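Local atomic coordinates of putative polyprenyl synthetase (Streptomyces coelicolor, PDB entry 3NF2), a protein that probably catalyses magnesium-dependent prenyl transfer in the synthesis of isoprenoid diphosphates, as in other members of the FPP/GGPP synthase family. Residues A[30-44]-A[106-120]. Sequence-based numbering, arbitrary orientation.
Sequences PMDTVAAYHFGWIDA and RDTVWKVHGPAQAIL. With SO4 (sulfate ion), chain C; SO4 (sulfate ion), chain E.
Helix 31-38 packs against the short helix 109-113 with axes 10.5 Å apart at closest approach and N-to-C directions at 129°, His38 lying nearest Val109 along the backbones. Tyr37 illustrates how one aromatic residue can knit such a junction together. The Tyr37 side chain swings CG away from the backbone N, which sends the ring across to Asp107 and Val112, where OH donates to Asp107 O at 2.7 Å, reaching that oxygen from above the carbonyl plane. Arg106 covers one ring face in a cation-pi contact, CZ 4.2 Å from the centroid and the guanidinium tilted 40° to the ring; its NH2 sits so close to Tyr37 O that this hydrogen bond is doubtful in detail. Val112 covers the opposite face, while Val109 CG2 meets the ring edge in plane. An alanine at Tyr37 takes away ring and hydroxyl, which is likely to set the Arg106 guanidinium free to turn and leave Asp107 O without this partner. The setting is the all-helical isoprenoid synthase fold: helix 109-113 follows the two-stranded hairpin 102-107 and leads into helix 115-134, whose Val121 extends the packing on Val34 and Met31. His113 turns an edge toward the Tyr37 ring in an offset edge-to-face pair, planes at 87°. Val34 CG2 lies over one His113 face in a CH-pi contact, and Val112 CG1 over the other, so the imidazole is sandwiched between methyls. His113 ND1 donates to O4 of the chain E sulfate at 2.9 Å, and a water joins NE2 to Asp43 O. Near the dimer partner, Met31 SD rests 3.7 Å from Leu120 CG; Gln159 of the second subunit packs on Leu120.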
ATOM      1  N   PRO A  30      10.307 -13.635  -2.391  1.00 60.95           N
ATOM      2  CA  PRO A  30       9.287 -14.682  -2.536  1.00 58.65           C
ATOM      3  C   PRO A  30       7.910 -14.172  -2.981  1.00 55.83           C
ATOM      4  O   PRO A  30       6.955 -14.956  -3.014  1.00 54.07           O
ATOM      5  CB  PRO A  30       9.166 -15.220  -1.112  1.00 58.16           C
ATOM      6  CG  PRO A  30       9.366 -14.000  -0.257  1.00 58.24           C
ATOM      7  CD  PRO A  30      10.325 -13.095  -1.015  1.00 59.73           C
ATOM      8  N   MET A  31       7.815 -12.886  -3.323  1.00 52.32           N
ATOM      9  CA  MET A  31       6.523 -12.238  -3.593  1.00 46.21           C
ATOM     10  C   MET A  31       5.749 -12.855  -4.755  1.00 45.81           C
ATOM     11  O   MET A  31       4.528 -12.887  -4.721  1.00 46.62           O
ATOM     12  CB  MET A  31       6.678 -10.725  -3.795  1.00 46.51           C
ATOM     13  CG  MET A  31       7.421 -10.014  -2.661  1.00 33.24           C
ATOM     14  SD  MET A  31       7.249  -8.225  -2.709  1.00 30.06           S
ATOM     15  CE  MET A  31       8.284  -7.867  -4.112  1.00 28.87           C
ATOM     16  N   ASP A  32       6.454 -13.373  -5.758  1.00 46.02           N
ATOM     17  CA  ASP A  32       5.795 -14.019  -6.897  1.00 45.82           C
ATOM     18  C   ASP A  32       5.076 -15.315  -6.497  1.00 47.68           C
ATOM     19  O   ASP A  32       3.962 -15.557  -6.951  1.00 45.46           O
ATOM     20  CB  ASP A  32       6.776 -14.261  -8.058  1.00 42.58           C
ATOM     21  CG  ASP A  32       7.956 -15.138  -7.669  1.00 43.56           C
ATOM     22  OD1 ASP A  32       8.332 -15.175  -6.478  1.00 56.17           O
ATOM     23  OD2 ASP A  32       8.518 -15.797  -8.559  1.00 44.43           O
ATOM     24  N   THR A  33       5.698 -16.121  -5.633  1.00 48.02           N
ATOM     25  CA  THR A  33       5.095 -17.380  -5.194  1.00 45.47           C
ATOM     26  C   THR A  33       4.001 -17.154  -4.161  1.00 44.24           C
ATOM     27  O   THR A  33       2.963 -17.817  -4.191  1.00 48.84           O
ATOM     28  CB  THR A  33       6.140 -18.416  -4.670  1.00 48.03           C
ATOM     29  OG1 THR A  33       6.895 -17.864  -3.578  1.00 46.78           O
ATOM     30  CG2 THR A  33       7.089 -18.836  -5.789  1.00 45.53           C
ATOM     31  N   VAL A  34       4.227 -16.212  -3.255  1.00 45.19           N
ATOM     32  CA  VAL A  34       3.240 -15.901  -2.223  1.00 41.32           C
ATOM     33  C   VAL A  34       1.958 -15.315  -2.834  1.00 42.94           C
ATOM     34  O   VAL A  34       0.845 -15.659  -2.410  1.00 39.80           O
ATOM     35  CB  VAL A  34       3.843 -14.981  -1.141  1.00 41.55           C
ATOM     36  CG1 VAL A  34       2.784 -14.513  -0.165  1.00 44.72           C
ATOM     37  CG2 VAL A  34       4.947 -15.716  -0.395  1.00 29.54           C
ATOM     38  N   ALA A  35       2.128 -14.451  -3.840  1.00 41.36           N
ATOM     39  CA  ALA A  35       1.007 -13.956  -4.635  1.00 43.35           C
ATOM     40  C   ALA A  35       0.314 -15.090  -5.377  1.00 44.71           C
ATOM     41  O   ALA A  35      -0.907 -15.131  -5.409  1.00 50.57           O
ATOM     42  CB  ALA A  35       1.455 -12.889  -5.623  1.00 39.65           C
ATOM     43  N   ALA A  36       1.096 -15.995  -5.974  1.00 45.26           N
ATOM     44  CA  ALA A  36       0.544 -17.168  -6.672  1.00 45.78           C
ATOM     45  C   ALA A  36      -0.317 -18.004  -5.736  1.00 43.78           C
ATOM     46  O   ALA A  36      -1.360 -18.511  -6.143  1.00 46.05           O
ATOM     47  CB  ALA A  36       1.656 -18.031  -7.295  1.00 37.24           C
ATOM     48  N   TYR A  37       0.121 -18.134  -4.482  1.00 45.09           N
ATOM     49  CA  TYR A  37      -0.688 -18.809  -3.487  1.00 45.63           C
ATOM     50  C   TYR A  37      -1.982 -18.040  -3.269  1.00 48.28           C
ATOM     51  O   TYR A  37      -3.053 -18.637  -3.282  1.00 53.91           O
ATOM     52  CB  TYR A  37       0.036 -19.007  -2.152  1.00 46.38           C
ATOM     53  CG  TYR A  37      -0.906 -19.584  -1.122  1.00 51.36           C
ATOM     54  CD1 TYR A  37      -1.227 -20.943  -1.142  1.00 60.53           C
ATOM     55  CD2 TYR A  37      -1.531 -18.768  -0.172  1.00 47.78           C
ATOM     56  CE1 TYR A  37      -2.120 -21.482  -0.228  1.00 60.55           C
ATOM     57  CE2 TYR A  37      -2.431 -19.297   0.748  1.00 56.01           C
ATOM     58  CZ  TYR A  37      -2.718 -20.658   0.709  1.00 60.45           C
ATOM     59  OH  TYR A  37      -3.595 -21.206   1.608  1.00 59.34           O
ATOM     60  N   HIS A  38      -1.883 -16.723  -3.085  1.00 47.14           N
ATOM     61  CA  HIS A  38      -3.074 -15.893  -2.912  1.00 46.06           C
ATOM     62  C   HIS A  38      -4.077 -16.091  -4.050  1.00 43.16           C
ATOM     63  O   HIS A  38      -5.278 -16.172  -3.824  1.00 47.47           O
ATOM     64  CB  HIS A  38      -2.732 -14.404  -2.829  1.00 42.64           C
ATOM     65  CG  HIS A  38      -3.943 -13.527  -2.879  1.00 45.17           C
ATOM     66  ND1 HIS A  38      -4.883 -13.511  -1.869  1.00 43.98           N
ATOM     67  CD2 HIS A  38      -4.407 -12.695  -3.841  1.00 42.62           C
ATOM     68  CE1 HIS A  38      -5.856 -12.679  -2.192  1.00 44.69           C
ATOM     69  NE2 HIS A  38      -5.591 -12.169  -3.383  1.00 47.89           N
ATOM     70  N   PHE A  39      -3.566 -16.157  -5.269  1.00 41.35           N
ATOM     71  CA  PHE A  39      -4.411 -16.288  -6.430  1.00 46.75           C
ATOM     72  C   PHE A  39      -4.849 -17.725  -6.706  1.00 49.28           C
ATOM     73  O   PHE A  39      -5.619 -17.952  -7.626  1.00 55.19           O
ATOM     74  CB  PHE A  39      -3.716 -15.693  -7.644  1.00 46.44           C
ATOM     75  CG  PHE A  39      -3.805 -14.195  -7.720  1.00 45.55           C
ATOM     76  CD1 PHE A  39      -4.992 -13.572  -8.124  1.00 39.59           C
ATOM     77  CD2 PHE A  39      -2.704 -13.404  -7.385  1.00 40.76           C
ATOM     78  CE1 PHE A  39      -5.076 -12.187  -8.198  1.00 42.44           C
ATOM     79  CE2 PHE A  39      -2.776 -12.014  -7.450  1.00 35.16           C
ATOM     80  CZ  PHE A  39      -3.956 -11.402  -7.863  1.00 32.59           C
ATOM     81  N   GLY A  40      -4.369 -18.686  -5.915  1.00 51.29           N
ATOM     82  CA  GLY A  40      -4.791 -20.083  -6.045  1.00 51.02           C
ATOM     83  C   GLY A  40      -4.074 -20.906  -7.115  1.00 57.10           C
ATOM     84  O   GLY A  40      -4.459 -22.056  -7.382  1.00 55.41           O
ATOM     85  N   TRP A  41      -3.029 -20.337  -7.719  1.00 55.77           N
ATOM     86  CA  TRP A  41      -2.264 -21.041  -8.757  1.00 51.30           C
ATOM     87  C   TRP A  41      -1.323 -22.118  -8.200  1.00 49.95           C
ATOM     88  O   TRP A  41      -0.960 -23.067  -8.910  1.00 47.18           O
ATOM     89  CB  TRP A  41      -1.506 -20.056  -9.655  1.00 51.73           C
ATOM     90  CG  TRP A  41      -2.392 -18.970 -10.215  1.00 52.66           C
ATOM     91  CD1 TRP A  41      -3.682 -19.105 -10.661  1.00 51.91           C
ATOM     92  CD2 TRP A  41      -2.051 -17.592 -10.396  1.00 43.83           C
ATOM     93  NE1 TRP A  41      -4.166 -17.892 -11.086  1.00 47.24           N
ATOM     94  CE2 TRP A  41      -3.186 -16.947 -10.939  1.00 48.82           C
ATOM     95  CE3 TRP A  41      -0.902 -16.835 -10.136  1.00 46.76           C
ATOM     96  CZ2 TRP A  41      -3.203 -15.578 -11.235  1.00 50.74           C
ATOM     97  CZ3 TRP A  41      -0.917 -15.469 -10.437  1.00 48.16           C
ATOM     98  CH2 TRP A  41      -2.060 -14.859 -10.973  1.00 44.53           C
ATOM     99  N   ILE A  42      -0.928 -21.960  -6.937  1.00 41.83           N
ATOM    100  CA  ILE A  42      -0.127 -22.958  -6.231  1.00 44.25           C
ATOM    101  C   ILE A  42      -0.721 -23.128  -4.835  1.00 47.48           C
ATOM    102  O   ILE A  42      -1.439 -22.241  -4.367  1.00 44.56           O
ATOM    103  CB  ILE A  42       1.401 -22.588  -6.111  1.00 42.59           C
ATOM    104  CG1 ILE A  42       1.621 -21.346  -5.242  1.00 43.55           C
ATOM    105  CG2 ILE A  42       2.083 -22.432  -7.492  1.00 43.23           C
ATOM    106  CD1 ILE A  42       3.092 -21.048  -4.983  1.00 41.91           C
ATOM    107  N   ASP A  43      -0.428 -24.259  -4.184  1.00 53.22           N
ATOM    108  CA  ASP A  43      -0.939 -24.556  -2.837  1.00 59.97           C
ATOM    109  C   ASP A  43       0.058 -24.173  -1.738  1.00 60.35           C
ATOM    110  O   ASP A  43       1.047 -23.495  -2.014  1.00 62.68           O
ATOM    111  CB  ASP A  43      -1.392 -26.026  -2.716  1.00 61.45           C
ATOM    112  CG  ASP A  43      -0.268 -27.025  -2.984  1.00 72.41           C
ATOM    113  OD1 ASP A  43      -0.497 -27.957  -3.786  1.00 76.62           O
ATOM    114  OD2 ASP A  43       0.832 -26.895  -2.404  1.00 75.30           O
ATOM    115  N   ALA A  44      -0.192 -24.628  -0.512  1.00 60.99           N
ATOM    116  CA  ALA A  44       0.592 -24.215   0.667  1.00 63.01           C
ATOM    117  C   ALA A  44       2.055 -24.669   0.664  1.00 65.25           C
ATOM    118  O   ALA A  44       2.910 -24.025   1.279  1.00 67.39           O
ATOM    119  CB  ALA A  44      -0.099 -24.660   1.956  1.00 61.92           C
ATOM    120  N   ARG A 106     -10.052 -21.806   1.680  1.00 65.55           N
ATOM    121  CA  ARG A 106      -8.602 -21.969   1.634  1.00 60.77           C
ATOM    122  C   ARG A 106      -7.982 -21.038   2.650  1.00 55.47           C
ATOM    123  O   ARG A 106      -8.452 -19.912   2.824  1.00 57.74           O
ATOM    124  CB  ARG A 106      -8.069 -21.588   0.248  1.00 61.20           C
ATOM    125  CG  ARG A 106      -7.873 -22.740  -0.738  1.00 68.15           C
ATOM    126  CD  ARG A 106      -7.495 -22.216  -2.132  1.00 68.68           C
ATOM    127  NE  ARG A 106      -6.797 -20.934  -2.043  1.00 75.07           N
ATOM    128  CZ  ARG A 106      -5.491 -20.752  -2.215  1.00 68.49           C
ATOM    129  NH1 ARG A 106      -4.688 -21.766  -2.527  1.00 62.27           N
ATOM    130  NH2 ARG A 106      -4.991 -19.533  -2.088  1.00 57.31           N
ATOM    131  N   ASP A 107      -6.919 -21.496   3.306  1.00 52.06           N
ATOM    132  CA  ASP A 107      -6.149 -20.650   4.223  1.00 52.20           C
ATOM    133  C   ASP A 107      -5.687 -19.344   3.568  1.00 50.51           C
ATOM    134  O   ASP A 107      -5.290 -19.321   2.403  1.00 52.56           O
ATOM    135  CB  ASP A 107      -4.938 -21.407   4.765  1.00 55.32           C
ATOM    136  CG  ASP A 107      -5.296 -22.369   5.880  1.00 61.51           C
ATOM    137  OD1 ASP A 107      -6.436 -22.305   6.394  1.00 64.79           O
ATOM    138  OD2 ASP A 107      -4.425 -23.189   6.242  1.00 59.65           O
ATOM    139  N   THR A 108      -5.779 -18.254   4.316  1.00 48.60           N
ATOM    140  CA  THR A 108      -5.309 -16.967   3.836  1.00 46.63           C
ATOM    141  C   THR A 108      -3.780 -16.906   3.849  1.00 50.44           C
ATOM    142  O   THR A 108      -3.114 -17.672   4.571  1.00 44.49           O
ATOM    143  CB  THR A 108      -5.871 -15.822   4.675  1.00 46.83           C
ATOM    144  OG1 THR A 108      -5.586 -16.066   6.056  1.00 41.98           O
ATOM    145  CG2 THR A 108      -7.383 -15.700   4.465  1.00 43.88           C
ATOM    146  N   VAL A 109      -3.234 -15.996   3.042  1.00 46.98           N
ATOM    147  CA  VAL A 109      -1.787 -15.819   2.939  1.00 45.48           C
ATOM    148  C   VAL A 109      -1.118 -15.638   4.290  1.00 41.94           C
ATOM    149  O   VAL A 109      -0.096 -16.264   4.548  1.00 43.93           O
ATOM    150  CB  VAL A 109      -1.410 -14.673   1.976  1.00 44.65           C
ATOM    151  CG1 VAL A 109      -0.017 -14.159   2.251  1.00 41.61           C
ATOM    152  CG2 VAL A 109      -1.503 -15.162   0.544  1.00 40.96           C
ATOM    153  N   TRP A 110      -1.715 -14.838   5.168  1.00 43.19           N
ATOM    154  CA  TRP A 110      -1.075 -14.573   6.458  1.00 50.54           C
ATOM    155  C   TRP A 110      -0.943 -15.839   7.322  1.00 52.53           C
ATOM    156  O   TRP A 110       0.062 -16.015   7.997  1.00 53.79           O
ATOM    157  CB  TRP A 110      -1.732 -13.397   7.205  1.00 44.01           C
ATOM    158  CG  TRP A 110      -3.087 -13.681   7.774  1.00 49.05           C
ATOM    159  CD1 TRP A 110      -4.292 -13.381   7.204  1.00 47.37           C
ATOM    160  CD2 TRP A 110      -3.382 -14.300   9.040  1.00 45.93           C
ATOM    161  NE1 TRP A 110      -5.317 -13.782   8.027  1.00 49.43           N
ATOM    162  CE2 TRP A 110      -4.790 -14.352   9.158  1.00 49.02           C
ATOM    163  CE3 TRP A 110      -2.593 -14.825  10.079  1.00 54.34           C
ATOM    164  CZ2 TRP A 110      -5.430 -14.913  10.273  1.00 52.34           C
ATOM    165  CZ3 TRP A 110      -3.230 -15.384  11.190  1.00 55.95           C
ATOM    166  CH2 TRP A 110      -4.636 -15.424  11.274  1.00 50.61           C
ATOM    167  N   LYS A 111      -1.949 -16.713   7.271  1.00 53.52           N
ATOM    168  CA  LYS A 111      -1.911 -18.014   7.945  1.00 56.31           C
ATOM    169  C   LYS A 111      -0.821 -18.953   7.415  1.00 57.07           C
ATOM    170  O   LYS A 111      -0.152 -19.647   8.183  1.00 54.29           O
ATOM    171  CB  LYS A 111      -3.276 -18.703   7.857  1.00 54.20           C
ATOM    172  CG  LYS A 111      -3.983 -18.855   9.193  1.00 67.58           C
ATOM    173  CD  LYS A 111      -3.757 -20.246   9.786  1.00 77.28           C
ATOM    174  CE  LYS A 111      -4.191 -20.304  11.244  1.00 82.98           C
ATOM    175  NZ  LYS A 111      -4.442 -21.702  11.701  1.00 79.84           N
ATOM    176  N   VAL A 112      -0.642 -18.965   6.101  1.00 56.06           N
ATOM    177  CA  VAL A 112       0.310 -19.867   5.471  1.00 53.55           C
ATOM    178  C   VAL A 112       1.722 -19.298   5.510  1.00 56.59           C
ATOM    179  O   VAL A 112       2.659 -19.970   5.941  1.00 60.30           O
ATOM    180  CB  VAL A 112      -0.119 -20.189   4.017  1.00 52.59           C
ATOM    181  CG1 VAL A 112       0.805 -21.204   3.373  1.00 40.18           C
ATOM    182  CG2 VAL A 112      -1.507 -20.725   4.020  1.00 52.27           C
ATOM    183  N   HIS A 113       1.869 -18.049   5.080  1.00 56.60           N
ATOM    184  CA  HIS A 113       3.190 -17.478   4.866  1.00 51.41           C
ATOM    185  C   HIS A 113       3.625 -16.413   5.886  1.00 50.97           C
ATOM    186  O   HIS A 113       4.742 -15.877   5.802  1.00 51.15           O
ATOM    187  CB  HIS A 113       3.305 -16.987   3.426  1.00 48.67           C
ATOM    188  CG  HIS A 113       3.262 -18.093   2.412  1.00 53.70           C
ATOM    189  ND1 HIS A 113       4.194 -19.111   2.380  1.00 46.98           N
ATOM    190  CD2 HIS A 113       2.402 -18.341   1.391  1.00 45.65           C
ATOM    191  CE1 HIS A 113       3.912 -19.936   1.386  1.00 45.47           C
ATOM    192  NE2 HIS A 113       2.833 -19.489   0.767  1.00 47.57           N
ATOM    193  N   GLY A 114       2.762 -16.140   6.862  1.00 48.32           N
ATOM    194  CA  GLY A 114       3.053 -15.149   7.902  1.00 43.39           C
ATOM    195  C   GLY A 114       2.430 -13.800   7.587  1.00 42.94           C
ATOM    196  O   GLY A 114       2.178 -13.492   6.414  1.00 41.49           O
ATOM    197  N   PRO A 115       2.150 -12.998   8.633  1.00 44.55           N
ATOM    198  CA  PRO A 115       1.675 -11.619   8.497  1.00 46.75           C
ATOM    199  C   PRO A 115       2.578 -10.718   7.649  1.00 51.43           C
ATOM    200  O   PRO A 115       2.058  -9.969   6.816  1.00 50.99           O
ATOM    201  CB  PRO A 115       1.624 -11.098   9.947  1.00 49.94           C
ATOM    202  CG  PRO A 115       2.067 -12.226  10.825  1.00 49.30           C
ATOM    203  CD  PRO A 115       2.025 -13.483  10.019  1.00 45.66           C
ATOM    204  N   ALA A 116       3.901 -10.805   7.844  1.00 49.07           N
ATOM    205  CA  ALA A 116       4.868  -9.946   7.142  1.00 43.87           C
ATOM    206  C   ALA A 116       4.750 -10.040   5.628  1.00 44.01           C
ATOM    207  O   ALA A 116       4.743  -9.016   4.930  1.00 41.25           O
ATOM    208  CB  ALA A 116       6.302 -10.262   7.574  1.00 42.45           C
ATOM    209  N   GLN A 117       4.666 -11.269   5.128  1.00 41.90           N
ATOM    210  CA  GLN A 117       4.561 -11.503   3.694  1.00 47.86           C
ATOM    211  C   GLN A 117       3.199 -11.118   3.106  1.00 46.58           C
ATOM    212  O   GLN A 117       3.113 -10.766   1.930  1.00 50.51           O
ATOM    213  CB  GLN A 117       4.942 -12.942   3.351  1.00 52.00           C
ATOM    214  CG  GLN A 117       6.410 -13.095   2.944  1.00 61.36           C
ATOM    215  CD  GLN A 117       6.990 -14.425   3.358  1.00 76.57           C
ATOM    216  OE1 GLN A 117       7.445 -14.590   4.491  1.00 88.22           O
ATOM    217  NE2 GLN A 117       6.983 -15.386   2.440  1.00 78.58           N
ATOM    218  N   ALA A 118       2.150 -11.161   3.923  1.00 45.31           N
ATOM    219  CA  ALA A 118       0.826 -10.686   3.505  1.00 42.61           C
ATOM    220  C   ALA A 118       0.836  -9.174   3.296  1.00 40.66           C
ATOM    221  O   ALA A 118       0.304  -8.678   2.306  1.00 38.69           O
ATOM    222  CB  ALA A 118      -0.237 -11.084   4.515  1.00 41.46           C
ATOM    223  N   ILE A 119       1.478  -8.459   4.220  1.00 43.34           N
ATOM    224  CA  ILE A 119       1.643  -7.002   4.133  1.00 42.14           C
ATOM    225  C   ILE A 119       2.459  -6.616   2.910  1.00 37.68           C
ATOM    226  O   ILE A 119       2.097  -5.702   2.176  1.00 45.26           O
ATOM    227  CB  ILE A 119       2.313  -6.425   5.399  1.00 42.66           C
ATOM    228  CG1 ILE A 119       1.422  -6.656   6.613  1.00 41.56           C
ATOM    229  CG2 ILE A 119       2.570  -4.923   5.248  1.00 40.83           C
ATOM    230  CD1 ILE A 119       2.174  -6.737   7.936  1.00 39.13           C
ATOM    231  N   LEU A 120       3.544  -7.349   2.695  1.00 40.03           N
ATOM    232  CA  LEU A 120       4.516  -7.065   1.649  1.00 36.39           C
ATOM    233  C   LEU A 120       3.928  -7.273   0.254  1.00 37.81           C
ATOM    234  O   LEU A 120       3.956  -6.369  -0.585  1.00 36.77           O
ATOM    235  CB  LEU A 120       5.714  -7.978   1.849  1.00 33.28           C
ATOM    236  CG  LEU A 120       6.931  -7.850   0.943  1.00 41.94           C
ATOM    237  CD1 LEU A 120       7.733  -6.607   1.291  1.00 32.21           C
ATOM    238  CD2 LEU A 120       7.784  -9.118   1.043  1.00 43.70           C
TER
HETATM  239  S   SO4 C   2       6.032 -13.215  10.110  1.00 84.39           S
HETATM  240  O1  SO4 C   2       7.488 -13.115  10.184  1.00 75.35           O
HETATM  241  O2  SO4 C   2       5.606 -14.434  10.806  1.00 83.02           O
HETATM  242  O3  SO4 C   2       5.419 -12.035  10.721  1.00 83.58           O
HETATM  243  O4  SO4 C   2       5.622 -13.279   8.708  1.00 84.46           O
HETATM  244  S   SO4 E   4       7.265 -19.640   3.969  1.00117.97           S
HETATM  245  O1  SO4 E   4       8.699 -19.395   4.124  1.00117.47           O
HETATM  246  O2  SO4 E   4       7.028 -20.408   2.749  1.00115.62           O
HETATM  247  O3  SO4 E   4       6.772 -20.394   5.120  1.00116.20           O
HETATM  248  O4  SO4 E   4       6.568 -18.358   3.884  1.00115.66           O
HETATM  249  O   HOH W   1      -5.050 -15.156   0.960  1.00 41.01           O
HETATM  250  O   HOH W   2       2.472 -21.235  -1.358  1.00 55.91           O